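Local coordinates for PDZ domain protein (Parabacteroides distasonis, PDB 4L8N) that is of unknown function but combines PDZ domains with a DUF4136 domain and binds magnesium ions, at residues Y37-I45 / K91-C99; V258-E266 / M285-K293. All blocks are in the same frame, centred on the assembly; numbering follows the deposited sequence.

Interaction 1. Residues Y37-I45 / K91-C99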
ATOM      1  N   TYR A  37     -35.344   1.692 -13.068  1.00 62.78           N
ATOM      2  CA  TYR A  37     -36.608   1.662 -13.793  1.00 62.86           C
ATOM      3  C   TYR A  37     -37.026   0.217 -14.167  1.00 68.66           C
ATOM      4  O   TYR A  37     -38.004   0.044 -14.906  1.00 70.46           O
ATOM      5  CB  TYR A  37     -36.542   2.600 -15.032  1.00 63.09           C
ATOM      6  CG  TYR A  37     -36.471   4.066 -14.652  1.00 63.84           C
ATOM      7  CD1 TYR A  37     -37.575   4.717 -14.110  1.00 66.70           C
ATOM      8  CD2 TYR A  37     -35.300   4.799 -14.822  1.00 63.37           C
ATOM      9  CE1 TYR A  37     -37.521   6.063 -13.750  1.00 67.08           C
ATOM     10  CE2 TYR A  37     -35.234   6.153 -14.475  1.00 63.70           C
ATOM     11  CZ  TYR A  37     -36.352   6.780 -13.935  1.00 70.86           C
ATOM     12  OH  TYR A  37     -36.333   8.096 -13.533  1.00 66.78           O
ATOM     13  N   SER A  38     -36.363  -0.806 -13.574  1.00 63.25           N
ATOM     14  CA  SER A  38     -36.647  -2.230 -13.811  1.00 63.00           C
ATOM     15  C   SER A  38     -37.661  -2.800 -12.812  1.00 67.72           C
ATOM     16  O   SER A  38     -37.969  -2.178 -11.796  1.00 67.38           O
ATOM     17  CB  SER A  38     -35.356  -3.051 -13.756  1.00 63.98           C
ATOM     18  OG  SER A  38     -34.785  -3.124 -12.458  1.00 63.33           O
ATOM     19  N   SER A  39     -38.157  -4.004 -13.097  1.00 66.10           N
ATOM     20  CA  SER A  39     -39.118  -4.696 -12.251  1.00 66.91           C
ATOM     21  C   SER A  39     -38.437  -5.219 -10.997  1.00 68.62           C
ATOM     22  O   SER A  39     -39.034  -5.149  -9.926  1.00 68.59           O
ATOM     23  CB  SER A  39     -39.810  -5.817 -13.020  1.00 73.07           C
ATOM     24  OG  SER A  39     -40.592  -5.298 -14.085  1.00 82.06           O
ATOM     25  N   ALA A  40     -37.185  -5.710 -11.112  1.00 63.32           N
ATOM     26  CA  ALA A  40     -36.394  -6.168  -9.963  1.00 62.25           C
ATOM     27  C   ALA A  40     -36.226  -5.020  -8.937  1.00 64.53           C
ATOM     28  O   ALA A  40     -36.395  -5.239  -7.739  1.00 63.72           O
ATOM     29  CB  ALA A  40     -35.040  -6.664 -10.432  1.00 62.19           C
ATOM     30  N   GLU A  41     -35.990  -3.781  -9.428  1.00 61.07           N
ATOM     31  CA  GLU A  41     -35.894  -2.579  -8.598  1.00 60.44           C
ATOM     32  C   GLU A  41     -37.186  -2.366  -7.801  1.00 67.25           C
ATOM     33  O   GLU A  41     -37.155  -2.274  -6.575  1.00 68.75           O
ATOM     34  CB  GLU A  41     -35.587  -1.337  -9.447  1.00 60.16           C
ATOM     35  CG  GLU A  41     -35.259  -0.121  -8.594  1.00 62.89           C
ATOM     36  CD  GLU A  41     -35.053   1.177  -9.346  1.00 68.69           C
ATOM     37  OE1 GLU A  41     -36.036   1.694  -9.920  1.00 70.96           O
ATOM     38  OE2 GLU A  41     -33.921   1.708  -9.310  1.00 62.14           O
ATOM     39  N   GLN A  42     -38.312  -2.319  -8.506  1.00 64.01           N
ATOM     40  CA  GLN A  42     -39.633  -2.110  -7.946  1.00 64.73           C
ATOM     41  C   GLN A  42     -40.004  -3.237  -6.944  1.00 70.98           C
ATOM     42  O   GLN A  42     -40.622  -2.940  -5.917  1.00 72.07           O
ATOM     43  CB  GLN A  42     -40.637  -2.009  -9.101  1.00 66.80           C
ATOM     44  CG  GLN A  42     -42.068  -1.693  -8.696  1.00 86.58           C
ATOM     45  CD  GLN A  42     -43.005  -2.056  -9.814  1.00113.93           C
ATOM     46  OE1 GLN A  42     -43.250  -1.268 -10.742  1.00101.25           O
ATOM     47  NE2 GLN A  42     -43.506  -3.291  -9.776  1.00119.52           N
ATOM     48  N   ALA A  43     -39.582  -4.499  -7.210  1.00 67.52           N
ATOM     49  CA  ALA A  43     -39.875  -5.663  -6.352  1.00 68.26           C
ATOM     50  C   ALA A  43     -39.105  -5.600  -5.022  1.00 73.44           C
ATOM     51  O   ALA A  43     -39.481  -6.270  -4.054  1.00 74.81           O
ATOM     52  CB  ALA A  43     -39.554  -6.953  -7.082  1.00 69.62           C
ATOM     53  N   GLY A  44     -38.060  -4.774  -4.971  1.00 67.39           N
ATOM     54  CA  GLY A  44     -37.322  -4.575  -3.741  1.00 65.54           C
ATOM     55  C   GLY A  44     -36.008  -5.294  -3.643  1.00 67.31           C
ATOM     56  O   GLY A  44     -35.475  -5.409  -2.534  1.00 67.81           O
ATOM     57  N   ILE A  45     -35.468  -5.760  -4.793  1.00 61.15           N
ATOM     58  CA  ILE A  45     -34.137  -6.375  -4.852  1.00 59.42           C
ATOM     59  C   ILE A  45     -33.128  -5.250  -4.638  1.00 60.88           C
ATOM     60  O   ILE A  45     -33.225  -4.214  -5.293  1.00 59.64           O
ATOM     61  CB  ILE A  45     -33.865  -7.173  -6.165  1.00 62.17           C
ATOM     62  CG1 ILE A  45     -34.925  -8.270  -6.405  1.00 63.63           C
ATOM     63  CG2 ILE A  45     -32.428  -7.767  -6.186  1.00 62.53           C
ATOM     64  CD1 ILE A  45     -34.830  -9.539  -5.545  1.00 63.22           C
ATOM     65  N   LYS A  91     -36.524 -14.176   2.888  1.00 80.60           N
ATOM     66  CA  LYS A  91     -37.501 -13.265   2.284  1.00 78.90           C
ATOM     67  C   LYS A  91     -37.932 -13.789   0.907  1.00 81.11           C
ATOM     68  O   LYS A  91     -37.094 -14.234   0.117  1.00 79.38           O
ATOM     69  CB  LYS A  91     -36.861 -11.864   2.178  1.00 78.85           C
ATOM     70  CG  LYS A  91     -37.599 -10.766   1.436  1.00 90.96           C
ATOM     71  CD  LYS A  91     -36.553  -9.702   1.079  1.00100.05           C
ATOM     72  CE  LYS A  91     -37.086  -8.291   1.020  1.00109.55           C
ATOM     73  NZ  LYS A  91     -36.015  -7.297   1.313  1.00110.53           N
ATOM     74  N   GLN A  92     -39.246 -13.766   0.635  1.00 78.30           N
ATOM     75  CA  GLN A  92     -39.769 -14.173  -0.667  1.00 78.11           C
ATOM     76  C   GLN A  92     -39.932 -12.942  -1.543  1.00 79.06           C
ATOM     77  O   GLN A  92     -40.516 -11.955  -1.101  1.00 78.30           O
ATOM     78  CB  GLN A  92     -41.089 -14.946  -0.536  1.00 81.76           C
ATOM     79  CG  GLN A  92     -40.948 -16.332   0.107  1.00 86.76           C
ATOM     80  CD  GLN A  92     -40.051 -17.273  -0.669  1.00 96.54           C
ATOM     81  OE1 GLN A  92     -38.862 -17.425  -0.354  1.00 90.17           O
ATOM     82  NE2 GLN A  92     -40.605 -17.944  -1.678  1.00 80.20           N
ATOM     83  N   VAL A  93     -39.353 -12.960  -2.750  1.00 74.35           N
ATOM     84  CA  VAL A  93     -39.462 -11.820  -3.664  1.00 73.51           C
ATOM     85  C   VAL A  93     -39.875 -12.318  -5.061  1.00 80.80           C
ATOM     86  O   VAL A  93     -39.131 -13.099  -5.665  1.00 82.15           O
ATOM     87  CB  VAL A  93     -38.173 -10.942  -3.750  1.00 74.63           C
ATOM     88  CG1 VAL A  93     -38.404  -9.734  -4.652  1.00 73.91           C
ATOM     89  CG2 VAL A  93     -37.673 -10.491  -2.377  1.00 72.92           C
ATOM     90  N   LEU A  94     -41.039 -11.860  -5.576  1.00 76.58           N
ATOM     91  CA  LEU A  94     -41.434 -12.212  -6.928  1.00 77.29           C
ATOM     92  C   LEU A  94     -40.927 -11.134  -7.899  1.00 80.23           C
ATOM     93  O   LEU A  94     -41.397  -9.982  -7.866  1.00 79.04           O
ATOM     94  CB  LEU A  94     -42.949 -12.397  -7.063  1.00 79.83           C
ATOM     95  CG  LEU A  94     -43.421 -12.879  -8.441  1.00 86.33           C
ATOM     96  CD1 LEU A  94     -43.179 -14.376  -8.617  1.00 88.47           C
ATOM     97  CD2 LEU A  94     -44.873 -12.567  -8.648  1.00 91.59           C
ATOM     98  N   VAL A  95     -39.983 -11.514  -8.775  1.00 75.14           N
ATOM     99  CA  VAL A  95     -39.410 -10.561  -9.715  1.00 72.56           C
ATOM    100  C   VAL A  95     -40.030 -10.762 -11.105  1.00 79.57           C
ATOM    101  O   VAL A  95     -39.882 -11.818 -11.716  1.00 79.55           O
ATOM    102  CB  VAL A  95     -37.854 -10.625  -9.724  1.00 73.34           C
ATOM    103  CG1 VAL A  95     -37.250  -9.739 -10.809  1.00 71.80           C
ATOM    104  CG2 VAL A  95     -37.299 -10.245  -8.367  1.00 71.43           C
ATOM    105  N   LYS A  96     -40.696  -9.708 -11.606  1.00 78.46           N
ATOM    106  CA  LYS A  96     -41.281  -9.689 -12.942  1.00 80.16           C
ATOM    107  C   LYS A  96     -40.143  -9.462 -13.944  1.00 85.03           C
ATOM    108  O   LYS A  96     -39.128  -8.847 -13.591  1.00 84.68           O
ATOM    109  CB  LYS A  96     -42.408  -8.632 -13.054  1.00 83.23           C
ATOM    110  CG  LYS A  96     -43.547  -8.863 -12.040  1.00102.67           C
ATOM    111  CD  LYS A  96     -44.868  -8.155 -12.360  1.00113.91           C
ATOM    112  CE  LYS A  96     -45.981  -8.710 -11.484  1.00127.60           C
ATOM    113  NZ  LYS A  96     -47.333  -8.234 -11.889  1.00133.92           N
ATOM    114  N   LYS A  97     -40.267 -10.020 -15.154  1.00 82.82           N
ATOM    115  CA  LYS A  97     -39.224  -9.893 -16.172  1.00 82.34           C
ATOM    116  C   LYS A  97     -39.392  -8.613 -16.965  1.00 85.17           C
ATOM    117  O   LYS A  97     -40.498  -8.060 -17.050  1.00 85.27           O
ATOM    118  CB  LYS A  97     -39.220 -11.100 -17.124  1.00 87.86           C
ATOM    119  CG  LYS A  97     -37.906 -11.877 -17.135  1.00105.54           C
ATOM    120  CD  LYS A  97     -37.940 -13.051 -18.117  1.00117.01           C
ATOM    121  CE  LYS A  97     -38.467 -14.349 -17.549  1.00122.73           C
ATOM    122  NZ  LYS A  97     -38.531 -15.406 -18.590  1.00128.23           N
ATOM    123  N   ASP A  98     -38.283  -8.141 -17.542  1.00 79.64           N
ATOM    124  CA  ASP A  98     -38.302  -6.959 -18.376  1.00 78.39           C
ATOM    125  C   ASP A  98     -37.989  -7.418 -19.785  1.00 81.70           C
ATOM    126  O   ASP A  98     -36.882  -7.883 -20.087  1.00 79.16           O
ATOM    127  CB  ASP A  98     -37.363  -5.865 -17.845  1.00 78.42           C
ATOM    128  CG  ASP A  98     -37.731  -5.400 -16.445  1.00 86.10           C
ATOM    129  OD1 ASP A  98     -38.921  -5.043 -16.229  1.00 87.45           O
ATOM    130  OD2 ASP A  98     -36.837  -5.411 -15.563  1.00 85.90           O
ATOM    131  N   CYS A  99     -39.031  -7.367 -20.621  1.00 80.15           N
ATOM    132  CA  CYS A  99     -38.998  -7.867 -21.977  1.00 81.38           C
ATOM    133  C   CYS A  99     -39.126  -6.752 -22.982  1.00 83.31           C
ATOM    134  O   CYS A  99     -39.747  -5.729 -22.704  1.00 82.72           O
ATOM    135  CB  CYS A  99     -40.102  -8.897 -22.157  1.00 84.56           C
ATOM    136  SG  CYS A  99     -40.333  -9.990 -20.727  1.00 89.75           S
TER
HETATM  137  O   HOH W   1     -41.539  -6.923 -10.107  1.00 74.42           O
HETATM  138  O   HOH W   2     -36.659  -7.098 -13.525  1.00 65.58           O
HETATM  139  O   HOH W   3     -34.252  -7.203  -0.770  1.00 68.31           O
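Helix 39-43 runs nearly antiparallel to strand 91-96, the two short axes closing to 7.0 Å at 154°, with Ser39 beside Lys96 and Ala40 beside Val95. At the start of the helix the carboxylate of Asp98 takes hold of Ser39 with both oxygens: OD2 receives Ser39 N through its syn lone pair (3.1 Å, 169°), and OD1 receives Ser39 OG at 2.7 Å. The hydroxyl stands beside its own backbone N (chi1 -65°), which lets one carboxylate serve both donors. A water extends this grip, donating to Asp98 OD2 and Lys96 O and accepting from Ala40 N. With an alanine in place of Asp98, the amide and hydroxyl of Ser39 would probably lose their shared acceptor and the water one of its three partners.

Further along, the contact turns apolar. Ala40 CB rests on Val95 CG1 (3.8 Å), while Ala43 CB meets Val93 CG1. Ile45 lays CD1 against Val93 CG1 (3.7 Å) and CG1 against Val95 CG2, crossing Val95 at about a right angle. Gly44 ends the helix in a Schellman motif, and a second water joins its O to Lys91 NZ. Phe14 of strand 8-18 touches Ala40 and Ile31 of strand 29-34 touches Ile45; this is the short helix of a PDZ fold packed on its antiparallel sheet.

Interaction 2. Residues V258-E266 / M285-K293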
ATOM      1  N   VAL A 258     -11.377  -9.251  14.802  1.00 53.82           N
ATOM      2  CA  VAL A 258     -11.690  -8.258  13.781  1.00 51.42           C
ATOM      3  C   VAL A 258     -12.243  -9.024  12.589  1.00 53.74           C
ATOM      4  O   VAL A 258     -11.557  -9.893  12.030  1.00 51.77           O
ATOM      5  CB  VAL A 258     -10.489  -7.354  13.413  1.00 53.52           C
ATOM      6  CG1 VAL A 258     -10.852  -6.419  12.261  1.00 52.06           C
ATOM      7  CG2 VAL A 258     -10.025  -6.557  14.627  1.00 52.95           C
ATOM      8  N   LEU A 259     -13.517  -8.754  12.255  1.00 51.01           N
ATOM      9  CA  LEU A 259     -14.220  -9.422  11.157  1.00 50.20           C
ATOM     10  C   LEU A 259     -13.841  -8.819   9.820  1.00 51.44           C
ATOM     11  O   LEU A 259     -13.586  -9.540   8.855  1.00 50.94           O
ATOM     12  CB  LEU A 259     -15.748  -9.333  11.332  1.00 50.32           C
ATOM     13  CG  LEU A 259     -16.361  -9.915  12.603  1.00 55.64           C
ATOM     14  CD1 LEU A 259     -17.797  -9.541  12.685  1.00 56.19           C
ATOM     15  CD2 LEU A 259     -16.294 -11.436  12.616  1.00 56.95           C
ATOM     16  N   TRP A 260     -13.807  -7.499   9.777  1.00 46.83           N
ATOM     17  CA  TRP A 260     -13.582  -6.717   8.576  1.00 47.50           C
ATOM     18  C   TRP A 260     -12.932  -5.395   8.960  1.00 52.91           C
ATOM     19  O   TRP A 260     -13.327  -4.760   9.966  1.00 51.55           O
ATOM     20  CB  TRP A 260     -14.963  -6.476   7.910  1.00 46.62           C
ATOM     21  CG  TRP A 260     -14.962  -5.766   6.583  1.00 46.22           C
ATOM     22  CD1 TRP A 260     -15.040  -6.348   5.353  1.00 48.90           C
ATOM     23  CD2 TRP A 260     -15.096  -4.355   6.369  1.00 44.93           C
ATOM     24  NE1 TRP A 260     -15.148  -5.388   4.380  1.00 47.75           N
ATOM     25  CE2 TRP A 260     -15.171  -4.151   4.972  1.00 48.05           C
ATOM     26  CE3 TRP A 260     -15.140  -3.236   7.219  1.00 45.72           C
ATOM     27  CZ2 TRP A 260     -15.319  -2.884   4.411  1.00 45.84           C
ATOM     28  CZ3 TRP A 260     -15.220  -1.976   6.654  1.00 46.29           C
ATOM     29  CH2 TRP A 260     -15.362  -1.814   5.270  1.00 46.33           C
ATOM     30  N   GLU A 261     -11.926  -4.997   8.162  1.00 50.11           N
ATOM     31  CA  GLU A 261     -11.167  -3.770   8.348  1.00 50.15           C
ATOM     32  C   GLU A 261     -10.850  -3.193   6.991  1.00 52.13           C
ATOM     33  O   GLU A 261     -10.454  -3.925   6.083  1.00 51.84           O
ATOM     34  CB  GLU A 261      -9.878  -4.040   9.171  1.00 52.49           C
ATOM     35  CG  GLU A 261      -9.145  -2.785   9.655  1.00 65.82           C
ATOM     36  CD  GLU A 261      -7.943  -2.986  10.567  1.00 82.50           C
ATOM     37  OE1 GLU A 261      -8.107  -3.605  11.640  1.00 70.09           O
ATOM     38  OE2 GLU A 261      -6.852  -2.465  10.246  1.00 77.13           O
ATOM     39  N   CYS A 262     -11.094  -1.892   6.836  1.00 48.48           N
ATOM     40  CA  CYS A 262     -10.806  -1.150   5.620  1.00 48.63           C
ATOM     41  C   CYS A 262      -9.998   0.073   5.982  1.00 52.10           C
ATOM     42  O   CYS A 262     -10.399   0.862   6.851  1.00 50.53           O
ATOM     43  CB  CYS A 262     -12.066  -0.786   4.845  1.00 49.77           C
ATOM     44  SG  CYS A 262     -11.739  -0.161   3.171  1.00 54.05           S
ATOM     45  N   GLU A 263      -8.802   0.165   5.377  1.00 49.83           N
ATOM     46  CA  GLU A 263      -7.833   1.226   5.620  1.00 50.36           C
ATOM     47  C   GLU A 263      -7.496   1.938   4.326  1.00 54.19           C
ATOM     48  O   GLU A 263      -7.106   1.319   3.345  1.00 53.65           O
ATOM     49  CB  GLU A 263      -6.556   0.646   6.262  1.00 51.86           C
ATOM     50  CG  GLU A 263      -5.668   1.658   6.961  1.00 56.72           C
ATOM     51  CD  GLU A 263      -4.342   1.109   7.443  1.00 74.91           C
ATOM     52  OE1 GLU A 263      -4.334   0.277   8.379  1.00 70.61           O
ATOM     53  OE2 GLU A 263      -3.301   1.544   6.905  1.00 79.85           O
ATOM     54  N   ALA A 264      -7.687   3.237   4.328  1.00 53.17           N
ATOM     55  CA  ALA A 264      -7.341   4.116   3.215  1.00 54.42           C
ATOM     56  C   ALA A 264      -6.043   4.843   3.556  1.00 57.69           C
ATOM     57  O   ALA A 264      -5.913   5.419   4.656  1.00 55.95           O
ATOM     58  CB  ALA A 264      -8.460   5.111   2.950  1.00 55.11           C
ATOM     59  N   ASN A 265      -5.070   4.755   2.638  1.00 54.80           N
ATOM     60  CA  ASN A 265      -3.780   5.423   2.758  1.00 56.74           C
ATOM     61  C   ASN A 265      -3.584   6.286   1.529  1.00 63.13           C
ATOM     62  O   ASN A 265      -3.427   5.787   0.407  1.00 63.42           O
ATOM     63  CB  ASN A 265      -2.644   4.438   2.975  1.00 60.09           C
ATOM     64  CG  ASN A 265      -2.706   3.806   4.344  1.00 77.36           C
ATOM     65  OD1 ASN A 265      -2.400   4.446   5.365  1.00 75.06           O
ATOM     66  ND2 ASN A 265      -3.110   2.533   4.386  1.00 56.26           N
ATOM     67  N   GLU A 266      -3.671   7.599   1.752  1.00 60.98           N
ATOM     68  CA  GLU A 266      -3.649   8.616   0.709  1.00 61.58           C
ATOM     69  C   GLU A 266      -2.361   9.456   0.714  1.00 64.97           C
ATOM     70  O   GLU A 266      -1.921   9.892   1.777  1.00 63.07           O
ATOM     71  CB  GLU A 266      -4.877   9.521   0.927  1.00 62.59           C
ATOM     72  CG  GLU A 266      -5.540   9.996  -0.342  1.00 70.89           C
ATOM     73  CD  GLU A 266      -6.256   8.941  -1.154  1.00 81.27           C
ATOM     74  OE1 GLU A 266      -7.338   8.491  -0.714  1.00 64.03           O
ATOM     75  OE2 GLU A 266      -5.774   8.620  -2.266  1.00 68.24           O
HETATM   76  N   MSE A 285     -15.856   2.997   0.843  1.00 49.68           N
HETATM   77  CA  MSE A 285     -15.227   1.962   1.679  1.00 47.96           C
HETATM   78  C   MSE A 285     -16.212   0.892   2.146  1.00 53.60           C
HETATM   79  O   MSE A 285     -15.876  -0.290   2.126  1.00 54.85           O
HETATM   80  CB  MSE A 285     -14.588   2.611   2.911  1.00 48.79           C
HETATM   81  CG  MSE A 285     -13.315   3.354   2.594  1.00 53.36           C
HETATM   82 SE   MSE A 285     -12.684   4.445   4.048  0.75 58.91          SE
HETATM   83  CE  MSE A 285     -12.218   3.057   5.198  1.00 56.18           C
ATOM     84  N   CYS A 286     -17.423   1.298   2.567  1.00 50.59           N
ATOM     85  CA  CYS A 286     -18.432   0.364   3.078  1.00 50.39           C
ATOM     86  C   CYS A 286     -19.182  -0.393   1.988  1.00 50.49           C
ATOM     87  O   CYS A 286     -19.931  -1.322   2.324  1.00 50.67           O
ATOM     88  CB  CYS A 286     -19.393   1.070   4.018  1.00 52.21           C
ATOM     89  SG  CYS A 286     -18.608   1.631   5.545  1.00 57.43           S
HETATM   90  N   MSE A 287     -18.951  -0.077   0.696  1.00 43.92           N
HETATM   91  CA  MSE A 287     -19.588  -0.843  -0.391  1.00 42.82           C
HETATM   92  C   MSE A 287     -19.066  -2.289  -0.387  1.00 49.13           C
HETATM   93  O   MSE A 287     -19.706  -3.181  -0.955  1.00 49.12           O
HETATM   94  CB  MSE A 287     -19.361  -0.178  -1.749  1.00 43.67           C
HETATM   95  CG  MSE A 287     -20.455   0.816  -2.087  1.00 49.84           C
HETATM   96 SE   MSE A 287     -20.202   1.762  -3.769  0.75 55.81          SE
HETATM   97  CE  MSE A 287     -20.520   0.355  -4.873  1.00 52.92           C
ATOM     98  N   GLN A 288     -17.907  -2.526   0.288  1.00 45.57           N
ATOM     99  CA  GLN A 288     -17.361  -3.867   0.393  1.00 45.32           C
ATOM    100  C   GLN A 288     -17.770  -4.547   1.695  1.00 48.37           C
ATOM    101  O   GLN A 288     -17.288  -5.640   1.960  1.00 50.44           O
ATOM    102  CB  GLN A 288     -15.852  -3.903   0.174  1.00 46.38           C
ATOM    103  CG  GLN A 288     -15.518  -3.708  -1.298  1.00 46.77           C
ATOM    104  CD  GLN A 288     -14.233  -4.346  -1.666  1.00 57.13           C
ATOM    105  OE1 GLN A 288     -14.197  -5.346  -2.388  1.00 54.05           O
ATOM    106  NE2 GLN A 288     -13.155  -3.789  -1.143  1.00 50.98           N
ATOM    107  N   TYR A 289     -18.702  -3.953   2.476  1.00 43.30           N
ATOM    108  CA  TYR A 289     -19.271  -4.620   3.646  1.00 42.85           C
ATOM    109  C   TYR A 289     -20.743  -4.950   3.350  1.00 48.03           C
ATOM    110  O   TYR A 289     -21.514  -4.018   3.095  1.00 47.55           O
ATOM    111  CB  TYR A 289     -19.127  -3.826   4.968  1.00 43.11           C
ATOM    112  CG  TYR A 289     -19.477  -4.716   6.142  1.00 44.34           C
ATOM    113  CD1 TYR A 289     -18.574  -5.674   6.608  1.00 45.49           C
ATOM    114  CD2 TYR A 289     -20.777  -4.741   6.665  1.00 44.70           C
ATOM    115  CE1 TYR A 289     -18.926  -6.576   7.617  1.00 45.88           C
ATOM    116  CE2 TYR A 289     -21.140  -5.649   7.670  1.00 45.58           C
ATOM    117  CZ  TYR A 289     -20.206  -6.557   8.148  1.00 52.44           C
ATOM    118  OH  TYR A 289     -20.535  -7.457   9.142  1.00 55.43           O
ATOM    119  N   PRO A 290     -21.187  -6.235   3.328  1.00 45.85           N
ATOM    120  CA  PRO A 290     -20.472  -7.478   3.658  1.00 47.18           C
ATOM    121  C   PRO A 290     -19.782  -8.193   2.488  1.00 55.74           C
ATOM    122  O   PRO A 290     -19.132  -9.215   2.708  1.00 55.74           O
ATOM    123  CB  PRO A 290     -21.603  -8.352   4.198  1.00 49.07           C
ATOM    124  CG  PRO A 290     -22.796  -7.940   3.409  1.00 52.40           C
ATOM    125  CD  PRO A 290     -22.610  -6.508   3.040  1.00 46.30           C
ATOM    126  N   TYR A 291     -19.922  -7.680   1.254  1.00 54.25           N
ATOM    127  CA  TYR A 291     -19.358  -8.357   0.101  1.00 53.83           C
ATOM    128  C   TYR A 291     -18.036  -7.720  -0.338  1.00 55.32           C
ATOM    129  O   TYR A 291     -18.026  -6.700  -1.018  1.00 54.36           O
ATOM    130  CB  TYR A 291     -20.387  -8.390  -1.034  1.00 55.19           C
ATOM    131  CG  TYR A 291     -19.956  -9.191  -2.244  1.00 56.49           C
ATOM    132  CD1 TYR A 291     -19.519 -10.506  -2.116  1.00 57.76           C
ATOM    133  CD2 TYR A 291     -20.032  -8.648  -3.525  1.00 57.38           C
ATOM    134  CE1 TYR A 291     -19.130 -11.249  -3.228  1.00 59.87           C
ATOM    135  CE2 TYR A 291     -19.652  -9.383  -4.646  1.00 58.91           C
ATOM    136  CZ  TYR A 291     -19.203 -10.685  -4.495  1.00 65.38           C
ATOM    137  OH  TYR A 291     -18.850 -11.411  -5.610  1.00 63.16           O
ATOM    138  N   THR A 292     -16.921  -8.356   0.074  1.00 50.72           N
ATOM    139  CA  THR A 292     -15.545  -7.981  -0.224  1.00 49.35           C
ATOM    140  C   THR A 292     -14.989  -8.875  -1.336  1.00 55.56           C
ATOM    141  O   THR A 292     -14.889 -10.093  -1.156  1.00 56.42           O
ATOM    142  CB  THR A 292     -14.680  -8.080   1.062  1.00 51.48           C
ATOM    143  OG1 THR A 292     -15.184  -7.205   2.072  1.00 50.30           O
ATOM    144  CG2 THR A 292     -13.219  -7.749   0.824  1.00 47.63           C
ATOM    145  N   LYS A 293     -14.616  -8.273  -2.485  1.00 53.93           N
ATOM    146  CA  LYS A 293     -13.973  -9.032  -3.548  1.00 54.69           C
ATOM    147  C   LYS A 293     -12.579  -8.436  -3.914  1.00 58.69           C
ATOM    148  O   LYS A 293     -11.759  -9.160  -4.469  1.00 60.87           O
ATOM    149  CB  LYS A 293     -14.865  -9.275  -4.778  1.00 57.65           C
ATOM    150  CG  LYS A 293     -15.470  -8.091  -5.501  1.00 66.64           C
ATOM    151  CD  LYS A 293     -16.068  -8.583  -6.835  1.00 76.45           C
ATOM    152  CE  LYS A 293     -16.962  -7.561  -7.501  1.00 96.31           C
ATOM    153  NZ  LYS A 293     -17.153  -7.853  -8.950  1.00111.04           N
TER
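Trp260 reaches from strand 258-268 into the turns after helix 274-285, meeting Tyr289, Thr292, Gln288 and Met285 in sequence. Its CG lies anti to the backbone N (chi1 -176°), which carries the indole across to the 285-293 segment. CB meets the edge of the Tyr289 ring, with CD1 and CE1 about equally near. At Trp260 CG the approach tightens, since Tyr289 CD1 stands 3.6 Å away over the indole face. This is an edge-to-face pair, the phenol edge directed at the five-membered ring, with centroids 5.0 Å apart and planes at 74°. Going round that ring, Trp260 CD1 passes Thr292 OG1, and Trp260 NE1 donates to the same oxygen at 2.9 Å, in the indole plane although the bond is bent (139°). A weaker, longer bond runs from NE1 to Gln288 O. Thr292 OG1 in turn donates to Gln288 O at 2.6 Å, so indole, hydroxyl and carbonyl close a small polar triangle. Over the six-membered ring lies Tyr289 CB, in a CH-pi contact. At the far rim Trp260 CZ2 and Trp260 CH2 both come to Met285 O, which lies at the indole edge in its plane, each at 3.5 Å.

Two residues along the strand, Cys262 SG packs against the methyl CE of Met285, a selenomethionine whose chain bends at its last torsion to bring that methyl round to Cys262. Ala264 CB meets its SE more loosely.

The strand is hydrogen-bonded between strands 240-250 and 123-135, whose Ile248 and Val135 also touch Trp260. Lys175, at the end of helix 158-175, donates to Cys286 O and Tyr289 O, and Leu186 of strand 186-196 packs on Tyr289.

How the interactions relate
Both segments of interaction 1 precede those of interaction 2 in the sequence; their centres are 29 Å apart and their nearest atoms about 13 Å, so they do not touch. One belongs to the PDZ fold, the other to the DUF4136 region, and strand 8-18 connects their surroundings. That strand pairs with strand 91-101 of interaction 1, where Arg11 bonds the backbone of Asp98, while its Asp17 forms a salt bridge with Lys293 and a hydrogen bond with Tyr291 from interaction 2. Trp24 and Tyr48 also pack on the 285-293 segment. The magnesium-binding residues Glu239 and Asp270 lie away from both contacts, and neither contact contributes a residue to that site.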